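Local atomic coordinates of HI1317 (Haemophilus influenzae, PDB entry 1JOV), a protein that probably interconverts the alpha and beta anomers of D-glucose 6-phosphate, as a member of the glucose-6-phosphate 1-epimerase family. Residues 50-55 and 207-212. Numbering follows the deposited sequence.
Sequences AKQDVL and KSFNRT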
ATOM      1  N   ALA A  50      -3.045  -1.282  18.834  1.00 32.74           N
ATOM      2  CA  ALA A  50      -1.953  -0.572  18.202  1.00 32.47           C
ATOM      3  C   ALA A  50      -2.231   0.843  18.598  1.00 33.39           C
ATOM      4  O   ALA A  50      -3.381   1.281  18.626  1.00 37.29           O
ATOM      5  CB  ALA A  50      -1.925  -0.719  16.687  1.00 32.21           C
ATOM      6  N   LYS A  51      -1.200   1.568  18.925  1.00 32.34           N
ATOM      7  CA  LYS A  51      -1.383   2.941  19.412  1.00 34.93           C
ATOM      8  C   LYS A  51      -1.418   3.931  18.270  1.00 43.89           C
ATOM      9  O   LYS A  51      -1.971   5.029  18.376  1.00 46.55           O
ATOM     10  CB  LYS A  51      -0.268   3.327  20.397  1.00 38.95           C
ATOM     11  CG  LYS A  51      -0.313   2.539  21.704  1.00 67.52           C
ATOM     12  CD  LYS A  51       1.014   2.643  22.444  1.00 83.44           C
ATOM     13  CE  LYS A  51       1.138   1.572  23.528  1.00 89.71           C
ATOM     14  NZ  LYS A  51       2.430   1.670  24.255  1.00 80.38           N
ATOM     15  N   GLN A  52      -0.812   3.544  17.151  0.60 23.32           N
ATOM     16  CA  GLN A  52      -0.785   4.420  16.011  0.60 24.66           C
ATOM     17  C   GLN A  52      -1.296   3.639  14.798  0.60 24.50           C
ATOM     18  O   GLN A  52      -1.092   2.435  14.698  0.60 25.65           O
ATOM     19  CB  GLN A  52       0.654   4.919  15.779  0.60 30.40           C
ATOM     20  CG  GLN A  52       1.276   5.818  16.917  0.60 25.08           C
ATOM     21  CD  GLN A  52       1.969   5.002  17.993  0.60 42.82           C
ATOM     22  OE1 GLN A  52       2.166   3.827  17.813  0.60 30.07           O
ATOM     23  NE2 GLN A  52       2.359   5.641  19.107  0.60 46.02           N
ATOM     24  N   ASP A  53      -1.850   4.347  13.848  1.00 22.89           N
ATOM     25  CA  ASP A  53      -2.206   3.713  12.607  1.00 29.39           C
ATOM     26  C   ASP A  53      -0.951   3.014  12.019  1.00 25.36           C
ATOM     27  O   ASP A  53       0.157   3.543  12.124  1.00 24.17           O
ATOM     28  CB  ASP A  53      -2.734   4.770  11.611  1.00 23.40           C
ATOM     29  CG  ASP A  53      -3.568   4.282  10.422  1.00 28.85           C
ATOM     30  OD1 ASP A  53      -3.284   3.172   9.928  1.00 21.84           O
ATOM     31  OD2 ASP A  53      -4.502   5.007  10.003  1.00 30.88           O
ATOM     32  N   VAL A  54      -1.116   1.855  11.398  1.00 21.26           N
ATOM     33  CA  VAL A  54      -0.006   1.187  10.720  1.00 23.19           C
ATOM     34  C   VAL A  54       0.365   1.860   9.416  1.00 18.18           C
ATOM     35  O   VAL A  54       1.560   1.809   8.984  1.00 22.73           O
ATOM     36  CB  VAL A  54      -0.289  -0.305  10.485  1.00 30.15           C
ATOM     37  CG1 VAL A  54       0.797  -0.924   9.667  1.00 24.75           C
ATOM     38  CG2 VAL A  54      -0.367  -1.016  11.826  1.00 27.08           C
ATOM     39  N   LEU A  55      -0.629   2.484   8.738  1.00 18.95           N
ATOM     40  CA  LEU A  55      -0.354   3.088   7.454  1.00 18.85           C
ATOM     41  C   LEU A  55      -0.303   4.629   7.520  1.00 16.70           C
ATOM     42  O   LEU A  55      -0.983   5.257   8.375  1.00 19.90           O
ATOM     43  CB  LEU A  55      -1.470   2.700   6.500  1.00 21.21           C
ATOM     44  CG  LEU A  55      -1.521   1.190   6.249  1.00 21.03           C
ATOM     45  CD1 LEU A  55      -2.725   0.916   5.393  1.00 19.47           C
ATOM     46  CD2 LEU A  55      -0.285   0.701   5.509  1.00 21.08           C
ATOM     47  N   LYS A 207      11.849   2.772  16.463  1.00 49.22           N
ATOM     48  CA  LYS A 207      12.309   3.016  17.833  1.00 45.26           C
ATOM     49  C   LYS A 207      11.733   4.395  18.250  1.00 52.99           C
ATOM     50  O   LYS A 207      11.972   4.875  19.355  1.00 55.69           O
ATOM     51  CB  LYS A 207      13.831   3.082  17.857  1.00 49.35           C
ATOM     52  CG  LYS A 207      14.520   1.723  17.841  1.00 66.08           C
ATOM     53  CD  LYS A 207      16.003   1.879  17.589  1.00 65.75           C
ATOM     54  CE  LYS A 207      16.252   2.380  16.169  1.00 63.45           C
ATOM     55  NZ  LYS A 207      17.616   2.944  15.917  1.00 59.38           N
ATOM     56  N   SER A 208      11.024   5.065  17.351  1.00 38.97           N
ATOM     57  CA  SER A 208      10.279   6.248  17.772  1.00 37.53           C
ATOM     58  C   SER A 208       8.875   5.843  18.315  1.00 42.30           C
ATOM     59  O   SER A 208       8.495   6.193  19.434  1.00 39.00           O
ATOM     60  CB  SER A 208      10.209   7.295  16.661  1.00 33.93           C
ATOM     61  OG  SER A 208       9.450   8.426  17.041  1.00 34.23           O
ATOM     62  N   PHE A 209       8.089   5.081  17.547  1.00 33.85           N
ATOM     63  CA  PHE A 209       6.820   4.596  18.069  1.00 28.92           C
ATOM     64  C   PHE A 209       7.063   3.312  18.878  1.00 36.68           C
ATOM     65  O   PHE A 209       6.148   2.719  19.466  1.00 43.46           O
ATOM     66  CB  PHE A 209       5.895   4.191  16.894  1.00 27.31           C
ATOM     67  CG  PHE A 209       5.181   5.343  16.233  1.00 36.89           C
ATOM     68  CD1 PHE A 209       5.068   6.547  16.865  1.00 34.29           C
ATOM     69  CD2 PHE A 209       4.553   5.175  14.994  1.00 33.18           C
ATOM     70  CE1 PHE A 209       4.434   7.601  16.291  1.00 32.08           C
ATOM     71  CE2 PHE A 209       3.886   6.248  14.403  1.00 33.27           C
ATOM     72  CZ  PHE A 209       3.797   7.450  15.032  1.00 29.70           C
ATOM     73  N   ASN A 210       8.307   2.871  18.876  0.50 33.57           N
ATOM     74  CA  ASN A 210       8.676   1.659  19.604  0.50 37.69           C
ATOM     75  C   ASN A 210       7.850   0.394  19.243  0.50 40.71           C
ATOM     76  O   ASN A 210       7.203  -0.198  20.106  0.50 38.73           O
ATOM     77  CB  ASN A 210       8.675   1.963  21.143  0.50 42.65           C
ATOM     78  CG  ASN A 210       9.635   3.110  21.517  0.50 48.62           C
ATOM     79  OD1 ASN A 210      10.851   2.972  21.396  0.50 42.49           O
ATOM     80  ND2 ASN A 210       9.088   4.232  21.987  0.50 38.46           N
ATOM     81  N   ARG A 211       7.888  -0.027  17.990  1.00 30.08           N
ATOM     82  CA  ARG A 211       7.207  -1.211  17.500  1.00 31.21           C
ATOM     83  C   ARG A 211       7.948  -1.751  16.296  1.00 27.97           C
ATOM     84  O   ARG A 211       8.834  -1.086  15.749  1.00 33.31           O
ATOM     85  CB  ARG A 211       5.791  -0.902  17.070  1.00 25.94           C
ATOM     86  CG  ARG A 211       5.652  -0.002  15.841  1.00 28.40           C
ATOM     87  CD  ARG A 211       4.270   0.682  15.752  1.00 28.83           C
ATOM     88  NE  ARG A 211       4.017   1.397  14.491  1.00 23.67           N
ATOM     89  CZ  ARG A 211       2.805   1.746  14.040  1.00 24.21           C
ATOM     90  NH1 ARG A 211       1.726   1.453  14.767  1.00 26.48           N
ATOM     91  NH2 ARG A 211       2.677   2.392  12.884  1.00 27.30           N
ATOM     92  N   THR A 212       7.598  -2.958  15.852  1.00 33.10           N
ATOM     93  CA  THR A 212       8.139  -3.485  14.632  1.00 31.44           C
ATOM     94  C   THR A 212       7.009  -3.849  13.684  1.00 24.84           C
ATOM     95  O   THR A 212       6.122  -4.591  14.089  1.00 29.92           O
ATOM     96  CB  THR A 212       8.839  -4.792  14.939  1.00 28.02           C
ATOM     97  OG1 THR A 212      10.028  -4.454  15.646  1.00 40.71           O
ATOM     98  CG2 THR A 212       9.409  -5.430  13.680  1.00 40.04           C
TER
HETATM   99  O   HOH W   1       1.374   0.798  17.680  1.00 38.16           O
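The CA atoms of loop 50-55 and of segment 207-212, a turn leading into strand 211-218, come nearest at Gln52 and Phe209, 7.9 Å apart, so side chains must bridge the two. Arginine suits this span: the Arg211 chain is extended from CG to NE (chi3 -171°) and sets its guanidinium edge-on against two successive carbonyls. Arg211 NH2 gives a fairly straight bond of 2.9 Å to Asp53 O, and Arg211 NH1 one of 3.0 Å to Gln52 O, which it meets from above the carbonyl plane. In the modelled conformer of Gln52, one of two, a water links Arg211 NH1 to Lys51 N and Gln52 OE1; Gln52 CG, aliphatic and suited to an aromatic face, makes a CH-pi contact 3.5 Å from the Phe209 ring centroid, and the bend at chi2 (88°) turns CD toward CG and CD1 of the ring, the amide nearly parallel to it. Phe209 CD2 also lies over one guanidinium face. Asp53 turns away, its OD1 accepting from Leu55 N in an Asx turn and its OD2 bonding Ser44 OG. Asn154 ND2 donates to Asp53 O and Asn154 O accepts from Arg211 NH2, so strand 145-154 helps join the loop between strands 41-47 and 75-76 to the 201-206/211-218 turn of this all-beta epimerase-type fold, away from the predicted active-site residues.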